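Local coordinates for cytokinin riboside 5'-monophosphate phosphoribohydrolase (Corynebacterium glutamicum, PDB 5WQ3), which belongs to the lysine decarboxylase-like family, whose members are built round a parallel, Rossmann-like sheet, at residues Arg212-Leu215 / Val216-Met220. Residues are numbered along the deposited sequence; the frame is centred on the assembly and turned at random.
Sequences RHRL and VEEGM
Arg214 NH1 reaches Glu218 OE2 at 2.7 Å, a salt bridge between residues four apart at the end of helix 201-216. The carboxylate oxygen lies at the edge of the guanidinium, within its plane, and is met nearly along its own C-O axis, although the two flat groups are turned 57° against each other. Arg214 sends CG away from its backbone N (chi1 -173°), then folds at chi2 and chi3, and this hooked chain brings NH1 back to the straighter glutamate lying alongside. The two residues are joined through the backbone as well: Glu218 N donates to Arg214 O at 3.1 Å. Helix 201-216 ends here in a Schellman motif. Met220 N closes the outer bond to Leu215 O at 2.7 Å, and Gly219 N the inner one to Val216 O at 2.6 Å, across a type I turn. Gly219 takes the C-prime place with phi 68°, a left-handed conformation that glycine adopts at little cost because it lacks a side chain. Apolar residues suit the flank of the cap: Leu215 CD2 touches Met220 CG at 4.0 Å, the two side chains crossing at about a right angle, and Leu215 also packs on Ile221. Val216, branched at CB, lies along the turn with CB 3.3 Å from Arg212 O and touches Val226 of helix 223-227. Arg212 is long enough to span to that same helix, where its NH1 forms a salt bridge with Asp227. Glu217 and His213, both exposed and polar, lie side by side, Glu217 OE1 touching the ring edge 3.5 Å from His213 CD2 without a hydrogen bond.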
loop_
_atom_site.group_PDB
_atom_site.type_symbol
_atom_site.label_atom_id
_atom_site.label_comp_id
_atom_site.label_asym_id
_atom_site.label_seq_id
_atom_site.Cartn_x
_atom_site.Cartn_y
_atom_site.Cartn_z
ATOM N N ARG C 212 2.492 -46.532 -59.369
ATOM C CA ARG C 212 2.267 -47.333 -60.616
ATOM C C ARG C 212 1.723 -46.504 -61.787
ATOM O O ARG C 212 2.252 -46.539 -62.893
ATOM C CB ARG C 212 1.341 -48.514 -60.394
ATOM C CG ARG C 212 1.577 -49.268 -59.116
ATOM C CD ARG C 212 0.698 -50.494 -59.029
ATOM N NE ARG C 212 1.365 -51.528 -58.237
ATOM C CZ ARG C 212 2.237 -52.414 -58.727
ATOM N NH1 ARG C 212 2.791 -53.317 -57.916
ATOM N NH2 ARG C 212 2.573 -52.408 -60.022
ATOM N N HIS C 213 0.704 -45.708 -61.542
ATOM C CA HIS C 213 0.001 -45.081 -62.653
ATOM C C HIS C 213 0.794 -43.873 -63.155
ATOM O O HIS C 213 0.625 -43.411 -64.271
ATOM C CB HIS C 213 -1.454 -44.755 -62.282
ATOM C CG HIS C 213 -2.318 -45.976 -62.121
ATOM N ND1 HIS C 213 -3.077 -46.224 -60.989
ATOM C CD2 HIS C 213 -2.514 -47.042 -62.941
ATOM C CE1 HIS C 213 -3.711 -47.379 -61.126
ATOM N NE2 HIS C 213 -3.385 -47.898 -62.300
ATOM N N ARG C 214 1.705 -43.386 -62.356
ATOM C CA ARG C 214 2.388 -42.226 -62.754
ATOM C C ARG C 214 3.871 -42.443 -62.864
ATOM O O ARG C 214 4.452 -42.124 -63.905
ATOM C CB ARG C 214 2.038 -41.117 -61.777
ATOM C CG ARG C 214 2.553 -39.762 -62.131
ATOM C CD ARG C 214 2.161 -39.327 -63.532
ATOM N NE ARG C 214 0.742 -38.977 -63.593
ATOM C CZ ARG C 214 0.228 -38.114 -64.480
ATOM N NH1 ARG C 214 1.014 -37.500 -65.384
ATOM N NH2 ARG C 214 -1.069 -37.850 -64.457
ATOM N N LEU C 215 4.549 -42.972 -61.851
ATOM C CA LEU C 215 6.007 -43.085 -62.059
ATOM C C LEU C 215 6.379 -44.174 -63.120
ATOM O O LEU C 215 7.339 -44.030 -63.891
ATOM C CB LEU C 215 6.722 -43.396 -60.761
ATOM C CG LEU C 215 6.537 -42.432 -59.595
ATOM C CD1 LEU C 215 7.488 -42.692 -58.423
ATOM C CD2 LEU C 215 6.713 -41.020 -60.050
ATOM N N VAL C 216 5.685 -45.300 -63.101
ATOM C CA VAL C 216 5.989 -46.380 -64.074
ATOM C C VAL C 216 5.589 -45.860 -65.454
ATOM O O VAL C 216 6.397 -45.790 -66.394
ATOM C CB VAL C 216 5.175 -47.664 -63.797
ATOM C CG1 VAL C 216 5.450 -48.716 -64.866
ATOM C CG2 VAL C 216 5.469 -48.217 -62.402
ATOM N N GLU C 217 4.344 -45.428 -65.546
ATOM C CA GLU C 217 3.835 -45.013 -66.825
ATOM C C GLU C 217 4.692 -43.929 -67.475
ATOM O O GLU C 217 4.870 -43.945 -68.675
ATOM C CB GLU C 217 2.354 -44.684 -66.734
ATOM C CG GLU C 217 1.578 -46.010 -66.559
ATOM C CD GLU C 217 0.093 -45.885 -66.222
ATOM O OE1 GLU C 217 -0.482 -46.914 -65.794
ATOM O OE2 GLU C 217 -0.502 -44.784 -66.376
ATOM N N GLU C 218 5.322 -43.055 -66.699
ATOM C CA GLU C 218 6.182 -42.032 -67.292
ATOM C C GLU C 218 7.624 -42.449 -67.386
ATOM O O GLU C 218 8.458 -41.627 -67.747
ATOM C CB GLU C 218 6.061 -40.743 -66.514
ATOM C CG GLU C 218 4.692 -40.110 -66.730
ATOM C CD GLU C 218 4.652 -38.627 -66.482
ATOM O OE1 GLU C 218 5.663 -37.941 -66.752
ATOM O OE2 GLU C 218 3.579 -38.161 -66.057
ATOM N N GLY C 219 7.907 -43.734 -67.100
ATOM C CA GLY C 219 9.248 -44.252 -67.123
ATOM C C GLY C 219 10.229 -43.742 -66.038
ATOM O O GLY C 219 11.412 -43.915 -66.181
ATOM N N MET C 220 9.749 -43.225 -64.920
ATOM C CA MET C 220 10.645 -42.720 -63.863
ATOM C C MET C 220 11.292 -43.885 -63.092
ATOM O O MET C 220 12.415 -43.775 -62.573
ATOM C CB MET C 220 9.844 -41.927 -62.843
ATOM C CG MET C 220 8.958 -40.776 -63.357
ATOM S SD MET C 220 9.963 -39.448 -63.939
ATOM C CE MET C 220 8.816 -38.223 -64.554
#